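Local coordinates for protein dipicolinate synthase, B chain (Bacillus cereus, PDB 3MCU) that probably works with its partner subunit DpaA to oxidise dihydrodipicolinate to dipicolinate, using NADP+, during spore formation, at residues A91-N96 with L126-N131; V153-D158 with N165-R170; K4-G9 with P84-V89. All coordinates share one frame; numbering follows the deposited sequence.

Interaction 1: A91-N96 with L126-N131; sequences APLTGN and LAVSTN. With PO4 (phosphate ion), chain J.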
ATOM      1  N   ALA D  91      -2.439 -18.289  17.436  1.00 24.81           N
ATOM      2  CA  ALA D  91      -3.191 -19.371  16.844  1.00 29.78           C
ATOM      3  C   ALA D  91      -4.420 -19.678  17.683  1.00 35.19           C
ATOM      4  O   ALA D  91      -4.297 -20.051  18.844  1.00 38.73           O
ATOM      5  CB  ALA D  91      -2.300 -20.611  16.709  1.00 30.88           C
ATOM      6  N   PRO D  92      -5.614 -19.507  17.099  1.00 34.80           N
ATOM      7  CA  PRO D  92      -5.790 -19.019  15.726  1.00 34.38           C
ATOM      8  C   PRO D  92      -5.544 -17.524  15.584  1.00 30.52           C
ATOM      9  O   PRO D  92      -5.642 -16.766  16.540  1.00 31.33           O
ATOM     10  CB  PRO D  92      -7.272 -19.319  15.437  1.00 36.75           C
ATOM     11  CG  PRO D  92      -7.926 -19.270  16.770  1.00 42.70           C
ATOM     12  CD  PRO D  92      -6.902 -19.824  17.744  1.00 41.95           C
ATOM     13  N   LEU D  93      -5.218 -17.114  14.369  1.00 28.33           N
ATOM     14  CA  LEU D  93      -5.058 -15.710  14.043  1.00 27.90           C
ATOM     15  C   LEU D  93      -6.264 -15.304  13.193  1.00 27.15           C
ATOM     16  O   LEU D  93      -6.405 -15.747  12.056  1.00 25.12           O
ATOM     17  CB  LEU D  93      -3.769 -15.525  13.251  1.00 24.15           C
ATOM     18  CG  LEU D  93      -3.087 -14.159  13.141  1.00 25.99           C
ATOM     19  CD1 LEU D  93      -3.008 -13.696  11.706  1.00 22.16           C
ATOM     20  CD2 LEU D  93      -3.703 -13.112  14.039  1.00 24.48           C
ATOM     21  N   THR D  94      -7.136 -14.477  13.755  1.00 28.16           N
ATOM     22  CA  THR D  94      -8.317 -14.024  13.036  1.00 29.75           C
ATOM     23  C   THR D  94      -7.943 -13.024  11.952  1.00 25.53           C
ATOM     24  O   THR D  94      -6.857 -12.471  11.965  1.00 25.49           O
ATOM     25  CB  THR D  94      -9.367 -13.387  13.975  1.00 30.77           C
ATOM     26  OG1 THR D  94      -8.810 -12.231  14.610  1.00 32.65           O
ATOM     27  CG2 THR D  94      -9.831 -14.383  15.033  1.00 31.77           C
ATOM     28  N   GLY D  95      -8.846 -12.823  11.001  1.00 25.46           N
ATOM     29  CA  GLY D  95      -8.656 -11.816   9.980  1.00 26.40           C
ATOM     30  C   GLY D  95      -8.480 -10.438  10.608  1.00 27.58           C
ATOM     31  O   GLY D  95      -7.609  -9.671  10.216  1.00 22.64           O
ATOM     32  N   ASN D  96      -9.305 -10.131  11.603  1.00 27.90           N
ATOM     33  CA  ASN D  96      -9.211  -8.845  12.273  1.00 28.00           C
ATOM     34  C   ASN D  96      -7.821  -8.591  12.875  1.00 28.27           C
ATOM     35  O   ASN D  96      -7.239  -7.518  12.677  1.00 25.28           O
ATOM     36  CB  ASN D  96     -10.311  -8.686  13.330  1.00 29.71           C
ATOM     37  CG  ASN D  96     -10.305  -7.307  13.978  1.00 36.45           C
ATOM     38  OD1 ASN D  96     -10.471  -6.285  13.304  1.00 33.52           O
ATOM     39  ND2 ASN D  96     -10.094  -7.272  15.290  1.00 38.23           N
ATOM     40  N   LEU D 126       2.468 -17.529  12.878  1.00 16.50           N
ATOM     41  CA  LEU D 126       1.054 -17.215  12.726  1.00 15.92           C
ATOM     42  C   LEU D 126       0.300 -18.398  12.115  1.00 17.52           C
ATOM     43  O   LEU D 126       0.771 -18.981  11.148  1.00 16.43           O
ATOM     44  CB  LEU D 126       0.903 -16.008  11.787  1.00 18.16           C
ATOM     45  CG  LEU D 126       1.547 -14.677  12.185  1.00 19.74           C
ATOM     46  CD1 LEU D 126       1.369 -13.610  11.094  1.00 19.35           C
ATOM     47  CD2 LEU D 126       0.940 -14.211  13.506  1.00 21.05           C
ATOM     48  N   ALA D 127      -0.873 -18.728  12.658  1.00 20.00           N
ATOM     49  CA  ALA D 127      -1.808 -19.677  12.013  1.00 23.00           C
ATOM     50  C   ALA D 127      -3.075 -18.974  11.552  1.00 25.08           C
ATOM     51  O   ALA D 127      -4.022 -18.795  12.327  1.00 27.49           O
ATOM     52  CB  ALA D 127      -2.175 -20.832  12.954  1.00 23.77           C
ATOM     53  N   VAL D 128      -3.100 -18.600  10.281  1.00 23.27           N
ATOM     54  CA  VAL D 128      -4.219 -17.860   9.734  1.00 23.81           C
ATOM     55  C   VAL D 128      -5.514 -18.643   9.734  1.00 24.43           C
ATOM     56  O   VAL D 128      -5.526 -19.872   9.621  1.00 22.02           O
ATOM     57  CB  VAL D 128      -3.921 -17.374   8.312  1.00 24.52           C
ATOM     58  CG1 VAL D 128      -2.608 -16.593   8.310  1.00 25.83           C
ATOM     59  CG2 VAL D 128      -3.818 -18.543   7.371  1.00 23.08           C
ATOM     60  N   SER D 129      -6.600 -17.889   9.869  1.00 25.39           N
ATOM     61  CA  SER D 129      -7.959 -18.387   9.752  1.00 24.38           C
ATOM     62  C   SER D 129      -8.918 -17.226   9.496  1.00 25.55           C
ATOM     63  O   SER D 129      -9.407 -16.601  10.428  1.00 26.02           O
ATOM     64  CB  SER D 129      -8.382 -19.085  11.033  1.00 25.45           C
ATOM     65  OG  SER D 129      -9.754 -19.451  10.941  1.00 33.10           O
ATOM     66  N   THR D 130      -9.197 -16.939   8.234  1.00 25.00           N
ATOM     67  CA  THR D 130     -10.144 -15.891   7.918  1.00 25.14           C
ATOM     68  C   THR D 130     -10.823 -16.183   6.588  1.00 25.71           C
ATOM     69  O   THR D 130     -10.186 -16.699   5.669  1.00 24.54           O
ATOM     70  CB  THR D 130      -9.459 -14.491   7.910  1.00 25.83           C
ATOM     71  OG1 THR D 130     -10.444 -13.470   7.729  1.00 27.16           O
ATOM     72  CG2 THR D 130      -8.412 -14.387   6.819  1.00 23.34           C
ATOM     73  N   ASN D 131     -12.111 -15.845   6.492  1.00 25.45           N
ATOM     74  CA  ASN D 131     -12.890 -16.093   5.276  1.00 27.95           C
ATOM     75  C   ASN D 131     -12.681 -15.021   4.199  1.00 27.64           C
ATOM     76  O   ASN D 131     -13.289 -15.091   3.128  1.00 26.76           O
ATOM     77  CB  ASN D 131     -14.389 -16.268   5.600  1.00 28.56           C
ATOM     78  CG  ASN D 131     -15.068 -14.960   6.029  1.00 30.35           C
ATOM     79  OD1 ASN D 131     -14.644 -13.870   5.641  1.00 30.68           O
ATOM     80  ND2 ASN D 131     -16.131 -15.070   6.820  1.00 28.89           N
TER
HETATM   81  P   PO4 J 302      -9.789 -10.236  17.742  1.00 53.76           P
HETATM   82  O1  PO4 J 302      -9.064 -11.015  18.833  1.00 48.21           O
HETATM   83  O2  PO4 J 302     -10.522 -11.156  16.790  1.00 43.48           O
HETATM   84  O3  PO4 J 302     -10.764  -9.283  18.409  1.00 57.86           O
HETATM   85  O4  PO4 J 302      -8.817  -9.445  16.913  1.00 40.83           O
HETATM   86  O   HOH W   1     -11.821 -14.494  10.863  1.00 28.39           O
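The flat carbonyl group of Ala127 receives the N-H of Leu93 from a position tilted 33° from its plane. This bond, Leu93 N to Ala127 O, is 2.9 Å long. Pro92 C also touches the same oxygen. A weak bond follows from Ser129 N to Leu93 O, and the two strand ends run parallel here. The water next along bridges them, donating to Ser129 O and weakly accepting from Gly95 N.

Leu93 and Leu126 meet obliquely, with Leu93 CG 4.0 Å from Leu126 CD2. Ala91 CB rests against Ala127 CB at 3.8 Å, just before the cis peptide bond to Pro92 that turns the chain. Thr130 OG1 lies 3.3 Å from Gly95 CA; it is hydrogen-bonded to Asp132 of the same chain and Lys115 of the second subunit.

Thr94 OG1 sits between its own backbone N and carbonyl carbon (chi1 62°). There Thr94 OG1 N-caps helix 95-102 through Ser97 N and donates to phosphate O2 at 3.0 Å. Asn96 ND2 reaches phosphate O4 at 3.0 Å. The ion probably comes from the crystallisation liquor. A phosphate held where a parallel strand passes into a helix is typical of Rossmann-like folds, and consistent with a nucleotide or cofactor phosphate site.

Interaction 2: V153-D158 with N165-R170; sequences VPFGQD and NSMVAR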
ATOM      1  N   VAL D 153       2.199 -21.059   9.688  1.00 18.76           N
ATOM      2  CA  VAL D 153       1.835 -22.460   9.665  1.00 20.45           C
ATOM      3  C   VAL D 153       1.240 -22.680   8.274  1.00 21.09           C
ATOM      4  O   VAL D 153       0.391 -21.889   7.835  1.00 19.61           O
ATOM      5  CB  VAL D 153       0.799 -22.774  10.760  1.00 22.77           C
ATOM      6  CG1 VAL D 153       0.411 -24.270  10.733  1.00 23.15           C
ATOM      7  CG2 VAL D 153       1.335 -22.373  12.136  1.00 18.08           C
ATOM      8  N   PRO D 154       1.708 -23.717   7.554  1.00 22.67           N
ATOM      9  CA  PRO D 154       1.183 -23.958   6.196  1.00 22.39           C
ATOM     10  C   PRO D 154      -0.339 -23.884   6.157  1.00 20.72           C
ATOM     11  O   PRO D 154      -1.011 -24.365   7.080  1.00 21.21           O
ATOM     12  CB  PRO D 154       1.670 -25.383   5.881  1.00 24.42           C
ATOM     13  CG  PRO D 154       2.955 -25.506   6.682  1.00 22.54           C
ATOM     14  CD  PRO D 154       2.694 -24.741   7.955  1.00 21.16           C
ATOM     15  N   PHE D 155      -0.877 -23.290   5.096  1.00 20.40           N
ATOM     16  CA  PHE D 155      -2.295 -22.950   5.045  1.00 20.91           C
ATOM     17  C   PHE D 155      -2.826 -23.019   3.623  1.00 20.44           C
ATOM     18  O   PHE D 155      -2.055 -23.077   2.653  1.00 20.67           O
ATOM     19  CB  PHE D 155      -2.515 -21.524   5.574  1.00 20.49           C
ATOM     20  CG  PHE D 155      -1.855 -20.461   4.727  1.00 21.87           C
ATOM     21  CD1 PHE D 155      -2.530 -19.888   3.646  1.00 23.10           C
ATOM     22  CD2 PHE D 155      -0.565 -20.034   5.005  1.00 20.68           C
ATOM     23  CE1 PHE D 155      -1.925 -18.923   2.867  1.00 22.19           C
ATOM     24  CE2 PHE D 155       0.050 -19.047   4.235  1.00 22.73           C
ATOM     25  CZ  PHE D 155      -0.621 -18.497   3.167  1.00 23.05           C
ATOM     26  N   GLY D 156      -4.147 -22.985   3.507  1.00 20.21           N
ATOM     27  CA  GLY D 156      -4.810 -22.973   2.214  1.00 21.88           C
ATOM     28  C   GLY D 156      -6.316 -22.832   2.325  1.00 22.10           C
ATOM     29  O   GLY D 156      -6.843 -22.570   3.399  1.00 19.88           O
ATOM     30  N   GLN D 157      -7.010 -23.024   1.207  1.00 23.80           N
ATOM     31  CA  GLN D 157      -8.468 -23.022   1.201  1.00 25.22           C
ATOM     32  C   GLN D 157      -9.029 -24.245   1.934  1.00 25.95           C
ATOM     33  O   GLN D 157      -8.634 -25.372   1.656  1.00 25.05           O
ATOM     34  CB  GLN D 157      -8.971 -22.979  -0.237  1.00 25.43           C
ATOM     35  CG  GLN D 157      -8.516 -21.728  -0.973  1.00 26.70           C
ATOM     36  CD  GLN D 157      -9.049 -21.653  -2.390  1.00 26.36           C
ATOM     37  OE1 GLN D 157      -8.395 -22.100  -3.327  1.00 27.43           O
ATOM     38  NE2 GLN D 157     -10.243 -21.083  -2.552  1.00 24.93           N
ATOM     39  N   ASP D 158      -9.928 -24.003   2.887  1.00 26.12           N
ATOM     40  CA  ASP D 158     -10.565 -25.068   3.658  1.00 27.04           C
ATOM     41  C   ASP D 158     -11.945 -25.413   3.105  1.00 29.97           C
ATOM     42  O   ASP D 158     -12.538 -26.404   3.498  1.00 31.39           O
ATOM     43  CB  ASP D 158     -10.726 -24.667   5.127  1.00 26.19           C
ATOM     44  CG  ASP D 158     -11.498 -23.346   5.308  1.00 28.16           C
ATOM     45  OD1 ASP D 158     -12.323 -23.252   6.241  1.00 27.88           O
ATOM     46  OD2 ASP D 158     -11.267 -22.386   4.539  1.00 29.72           O
ATOM     47  N   ASN D 165     -13.234 -17.398  -0.513  1.00 28.46           N
ATOM     48  CA  ASN D 165     -12.074 -16.563  -0.188  1.00 30.14           C
ATOM     49  C   ASN D 165     -11.385 -16.971   1.118  1.00 28.16           C
ATOM     50  O   ASN D 165     -10.477 -16.284   1.575  1.00 24.83           O
ATOM     51  CB  ASN D 165     -12.430 -15.074  -0.163  1.00 27.48           C
ATOM     52  CG  ASN D 165     -12.694 -14.504  -1.566  1.00 30.80           C
ATOM     53  OD1 ASN D 165     -12.420 -15.150  -2.580  1.00 31.20           O
ATOM     54  ND2 ASN D 165     -13.229 -13.287  -1.620  1.00 28.52           N
ATOM     55  N   SER D 166     -11.815 -18.096   1.699  1.00 26.17           N
ATOM     56  CA  SER D 166     -11.296 -18.530   2.999  1.00 25.78           C
ATOM     57  C   SER D 166      -9.956 -19.287   2.947  1.00 25.31           C
ATOM     58  O   SER D 166      -9.727 -20.133   2.079  1.00 25.18           O
ATOM     59  CB  SER D 166     -12.340 -19.347   3.759  1.00 26.85           C
ATOM     60  OG  SER D 166     -11.898 -19.658   5.075  1.00 25.13           O
HETATM   61  N   MSE D 167      -9.065 -18.958   3.879  1.00 24.13           N
HETATM   62  CA  MSE D 167      -7.866 -19.756   4.094  1.00 22.13           C
HETATM   63  C   MSE D 167      -7.592 -19.930   5.581  1.00 23.24           C
HETATM   64  O   MSE D 167      -7.907 -19.057   6.384  1.00 23.52           O
HETATM   65  CB  MSE D 167      -6.655 -19.209   3.337  1.00 22.39           C
HETATM   66  CG  MSE D 167      -6.849 -19.254   1.813  1.00 23.17           C
HETATM   67 SE   MSE D 167      -5.182 -19.038   0.820  1.00 39.09          SE
HETATM   68  CE  MSE D 167      -4.712 -17.256   1.470  1.00 29.75           C
ATOM     69  N   VAL D 168      -7.029 -21.084   5.926  1.00 21.60           N
ATOM     70  CA  VAL D 168      -6.923 -21.553   7.291  1.00 22.76           C
ATOM     71  C   VAL D 168      -5.696 -22.453   7.364  1.00 21.90           C
ATOM     72  O   VAL D 168      -5.432 -23.238   6.454  1.00 19.63           O
ATOM     73  CB  VAL D 168      -8.155 -22.388   7.692  1.00 24.80           C
ATOM     74  CG1 VAL D 168      -7.999 -22.941   9.104  1.00 25.08           C
ATOM     75  CG2 VAL D 168      -9.444 -21.563   7.582  1.00 24.13           C
ATOM     76  N   ALA D 169      -4.928 -22.310   8.432  1.00 22.47           N
ATOM     77  CA  ALA D 169      -3.739 -23.122   8.607  1.00 23.63           C
ATOM     78  C   ALA D 169      -4.093 -24.571   8.949  1.00 22.41           C
ATOM     79  O   ALA D 169      -5.155 -24.848   9.497  1.00 24.06           O
ATOM     80  CB  ALA D 169      -2.879 -22.542   9.700  1.00 22.11           C
ATOM     81  N   ARG D 170      -3.189 -25.478   8.607  1.00 22.64           N
ATOM     82  CA  ARG D 170      -3.199 -26.822   9.163  1.00 27.17           C
ATOM     83  C   ARG D 170      -2.592 -26.746  10.565  1.00 26.30           C
ATOM     84  O   ARG D 170      -1.374 -26.839  10.716  1.00 25.92           O
ATOM     85  CB  ARG D 170      -2.380 -27.775   8.266  1.00 26.02           C
ATOM     86  CG  ARG D 170      -2.986 -28.030   6.870  1.00 25.02           C
ATOM     87  CD  ARG D 170      -2.108 -28.950   6.022  1.00 24.44           C
ATOM     88  NE  ARG D 170      -1.891 -30.232   6.694  1.00 28.21           N
ATOM     89  CZ  ARG D 170      -0.963 -31.115   6.345  1.00 26.38           C
ATOM     90  NH1 ARG D 170      -0.841 -32.227   7.038  1.00 26.81           N
ATOM     91  NH2 ARG D 170      -0.164 -30.891   5.306  1.00 27.34           N
TER
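Residues 153-158 and 165-170 form an antiparallel beta hairpin, in which Gly156 and Val168 make a hydrogen-bonded pair and Phe155 and Ala169 a non-hydrogen-bonded one. Val168 N donates to Gly156 O at 2.9 Å. The return bond, Gly156 N to Val168 O, is longer, and its donor stands 43° out of the carbonyl plane. Arg170 N closes the ladder on Pro154 O with an N-H...O angle of 163°.

The side chains of Phe155 and Met167, a selenomethionine, make a Met-aromatic contact. Met167 SE lies at the ring edge, in its plane, 5.0 Å from the Phe155 ring centroid. The methyl Met167 CE touches Phe155 CE1 at 3.5 Å, also near the plane. Leu141 of helix 138-145 packs on both side chains. Ala169 CB meets Val153 CB at 3.8 Å, and both side chains also rest on Ala127 of strand 124-130.

Beyond the ladder, the Gln157 side chain slants across that of Met167, CG near CG, while its amide oxygen accepts from Val191 N of the third subunit. This end of the hairpin therefore takes part in a subunit contact. Asp158 crosses obliquely over Val168, with its CG 3.5 Å from Val168 CG2. Its OD1 forms a salt bridge with Lys163. The other oxygen, Asp158 OD2, accepts from Ser166 OG at 2.9 Å on the syn lone pair.

Interaction 3: K4-G9 with P84-V89; sequences KGKRIG and PLDCMV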
ATOM      1  N   LYS D   4      12.684 -27.840  23.315  1.00 41.01           N
ATOM      2  CA  LYS D   4      13.163 -28.045  24.674  1.00 40.69           C
ATOM      3  C   LYS D   4      13.915 -26.830  25.217  1.00 38.26           C
ATOM      4  O   LYS D   4      14.931 -26.413  24.657  1.00 40.44           O
ATOM      5  CB  LYS D   4      14.032 -29.298  24.766  1.00 42.36           C
ATOM      6  CG  LYS D   4      14.923 -29.304  25.988  1.00 46.98           C
ATOM      7  CD  LYS D   4      15.267 -30.707  26.440  1.00 52.28           C
ATOM      8  CE  LYS D   4      14.583 -31.003  27.761  1.00 56.14           C
ATOM      9  NZ  LYS D   4      14.753 -29.866  28.716  1.00 57.46           N
ATOM     10  N   GLY D   5      13.404 -26.265  26.305  1.00 34.40           N
ATOM     11  CA  GLY D   5      14.027 -25.109  26.925  1.00 36.26           C
ATOM     12  C   GLY D   5      13.649 -23.743  26.349  1.00 32.02           C
ATOM     13  O   GLY D   5      13.985 -22.724  26.935  1.00 29.25           O
ATOM     14  N   LYS D   6      12.958 -23.717  25.210  1.00 32.41           N
ATOM     15  CA  LYS D   6      12.594 -22.443  24.568  1.00 30.32           C
ATOM     16  C   LYS D   6      11.480 -21.758  25.346  1.00 27.23           C
ATOM     17  O   LYS D   6      10.614 -22.423  25.894  1.00 28.71           O
ATOM     18  CB  LYS D   6      12.130 -22.668  23.131  1.00 27.58           C
ATOM     19  CG  LYS D   6      13.156 -23.245  22.211  1.00 28.05           C
ATOM     20  CD  LYS D   6      14.368 -22.342  22.096  1.00 32.53           C
ATOM     21  CE  LYS D   6      15.502 -23.046  21.345  1.00 38.08           C
ATOM     22  NZ  LYS D   6      16.683 -22.147  21.187  1.00 48.34           N
ATOM     23  N   ARG D   7      11.494 -20.432  25.395  1.00 24.31           N
ATOM     24  CA  ARG D   7      10.372 -19.699  25.967  1.00 25.57           C
ATOM     25  C   ARG D   7       9.408 -19.277  24.846  1.00 24.70           C
ATOM     26  O   ARG D   7       9.741 -18.465  23.982  1.00 23.85           O
ATOM     27  CB  ARG D   7      10.853 -18.498  26.800  1.00 26.93           C
ATOM     28  CG  ARG D   7       9.725 -17.676  27.440  1.00 26.78           C
ATOM     29  CD  ARG D   7      10.274 -16.425  28.167  1.00 26.92           C
ATOM     30  NE  ARG D   7      11.122 -16.782  29.302  1.00 29.07           N
ATOM     31  CZ  ARG D   7      12.354 -16.317  29.504  1.00 31.50           C
ATOM     32  NH1 ARG D   7      13.035 -16.708  30.569  1.00 30.45           N
ATOM     33  NH2 ARG D   7      12.910 -15.468  28.645  1.00 28.21           N
ATOM     34  N   ILE D   8       8.212 -19.849  24.859  1.00 24.36           N
ATOM     35  CA  ILE D   8       7.293 -19.701  23.747  1.00 23.76           C
ATOM     36  C   ILE D   8       5.987 -19.060  24.185  1.00 25.92           C
ATOM     37  O   ILE D   8       5.286 -19.565  25.076  1.00 28.84           O
ATOM     38  CB  ILE D   8       7.028 -21.063  23.078  1.00 26.79           C
ATOM     39  CG1 ILE D   8       8.331 -21.614  22.514  1.00 28.20           C
ATOM     40  CG2 ILE D   8       5.972 -20.953  21.966  1.00 25.03           C
ATOM     41  CD1 ILE D   8       8.192 -23.005  21.996  1.00 33.17           C
ATOM     42  N   GLY D   9       5.665 -17.939  23.554  1.00 24.68           N
ATOM     43  CA  GLY D   9       4.418 -17.251  23.816  1.00 23.30           C
ATOM     44  C   GLY D   9       3.339 -17.918  22.987  1.00 25.50           C
ATOM     45  O   GLY D   9       3.585 -18.365  21.866  1.00 23.23           O
ATOM     46  N   PRO D  84      12.075 -11.951  27.428  1.00 30.55           N
ATOM     47  CA  PRO D  84      11.955 -12.105  25.972  1.00 27.54           C
ATOM     48  C   PRO D  84      11.647 -13.526  25.530  1.00 26.01           C
ATOM     49  O   PRO D  84      12.273 -14.479  25.990  1.00 29.47           O
ATOM     50  CB  PRO D  84      13.331 -11.669  25.457  1.00 25.34           C
ATOM     51  CG  PRO D  84      14.247 -11.822  26.627  1.00 29.44           C
ATOM     52  CD  PRO D  84      13.434 -11.573  27.850  1.00 29.48           C
ATOM     53  N   LEU D  85      10.682 -13.661  24.636  1.00 24.41           N
ATOM     54  CA  LEU D  85      10.312 -14.964  24.117  1.00 23.41           C
ATOM     55  C   LEU D  85      11.292 -15.349  23.041  1.00 22.01           C
ATOM     56  O   LEU D  85      11.826 -14.488  22.333  1.00 24.06           O
ATOM     57  CB  LEU D  85       8.896 -14.935  23.523  1.00 20.93           C
ATOM     58  CG  LEU D  85       7.798 -14.377  24.420  1.00 23.81           C
ATOM     59  CD1 LEU D  85       6.504 -14.061  23.610  1.00 21.51           C
ATOM     60  CD2 LEU D  85       7.529 -15.351  25.547  1.00 21.50           C
ATOM     61  N   ASP D  86      11.535 -16.643  22.921  1.00 21.11           N
ATOM     62  CA  ASP D  86      12.276 -17.171  21.794  1.00 23.46           C
ATOM     63  C   ASP D  86      11.382 -17.249  20.555  1.00 21.80           C
ATOM     64  O   ASP D  86      11.846 -17.185  19.424  1.00 19.87           O
ATOM     65  CB  ASP D  86      12.803 -18.565  22.151  1.00 25.00           C
ATOM     66  CG  ASP D  86      13.809 -18.520  23.280  1.00 27.36           C
ATOM     67  OD1 ASP D  86      14.707 -17.657  23.228  1.00 29.36           O
ATOM     68  OD2 ASP D  86      13.703 -19.329  24.229  1.00 30.08           O
ATOM     69  N   CYS D  87      10.087 -17.401  20.788  1.00 21.37           N
ATOM     70  CA  CYS D  87       9.120 -17.436  19.715  1.00 20.29           C
ATOM     71  C   CYS D  87       7.758 -17.026  20.257  1.00 21.67           C
ATOM     72  O   CYS D  87       7.395 -17.363  21.384  1.00 21.18           O
ATOM     73  CB  CYS D  87       9.042 -18.840  19.100  1.00 22.20           C
ATOM     74  SG  CYS D  87       7.961 -18.916  17.655  1.00 23.32           S
HETATM   75  N   MSE D  88       7.024 -16.266  19.453  1.00 22.37           N
HETATM   76  CA  MSE D  88       5.638 -15.928  19.750  1.00 22.16           C
HETATM   77  C   MSE D  88       4.759 -16.670  18.744  1.00 21.55           C
HETATM   78  O   MSE D  88       4.979 -16.566  17.537  1.00 19.85           O
HETATM   79  CB  MSE D  88       5.430 -14.408  19.643  1.00 22.27           C
HETATM   80  CG  MSE D  88       3.987 -13.929  19.849  1.00 21.02           C
HETATM   81 SE   MSE D  88       3.308 -14.322  21.645  1.00 37.98          SE
HETATM   82  CE  MSE D  88       1.375 -14.021  21.359  1.00 20.92           C
ATOM     83  N   VAL D  89       3.788 -17.437  19.243  1.00 22.98           N
ATOM     84  CA  VAL D  89       2.790 -18.095  18.399  1.00 21.17           C
ATOM     85  C   VAL D  89       1.460 -17.375  18.549  1.00 23.31           C
ATOM     86  O   VAL D  89       1.070 -17.025  19.665  1.00 24.80           O
ATOM     87  CB  VAL D  89       2.540 -19.564  18.827  1.00 25.07           C
ATOM     88  CG1 VAL D  89       1.377 -20.168  18.029  1.00 25.09           C
ATOM     89  CG2 VAL D  89       3.791 -20.403  18.663  1.00 26.11           C
TER
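Asp86 OD2 accepts the backbone N-H of Arg7 at 2.7 Å in a nearly straight bond (169°). The donor approaches on the anti side of the carboxylate. In return, Asp86 N donates to Arg7 O at 2.8 Å, so the backbone of Arg7 is gripped from both its N-H and its C=O. This clasp opens the parallel pairing of strands 7-12 and 87-94 in the Rossmann-like sheet.

The Arg7 side chain starts anti to its backbone N (chi1 -180°) and bends at chi3. Arg7 NH2 then donates to Pro84 O at 2.9 Å, with the oxygen close to the guanidinium plane. NE forms a salt bridge with Glu35 of the neighbouring strand 35-40.

Further along, Gly9 uses both its N-H and its C=O on the same neighbour, straddling Met88: Gly9 N donates to Cys87 O and Gly9 O accepts from Val89 N, each at 2.8 Å. Leu85 crosses the Arg7 chain at about a right angle, with CD2 3.7 Å from Arg7 CG. Its CD1 approaches Gly9 CA. Met88, a selenomethionine, packs against helix 109-118, and its SE lies 3.8 Å from Gly9 CA. On the other face, that of Ile8 and Cys87, Ile8 CG2 meets Val89 CG2 at 4.0 Å.

How the interactions relate
All three contacts belong to one mixed sheet and follow the chain in the order 3, 1, 2. Interaction 3 joins strands 7-12 and 87-94. Interaction 1 pairs the end of that second strand with 124-130, and its centre is about 20 Å from that of interaction 3, on the opposite side of the chain's centre. Interaction 2 adds the hairpin 150-156 and 167-169 beside strand 124-130. The centres of interactions 1 and 2 are only about 9 Å apart. They touch directly, through probable backbone bonds between Leu126 and Val153 and between Val128 and Ala169. Interactions 2 and 3 do not touch. Strands 87-94 and 124-130 thus link the N-terminal strand to the hairpin.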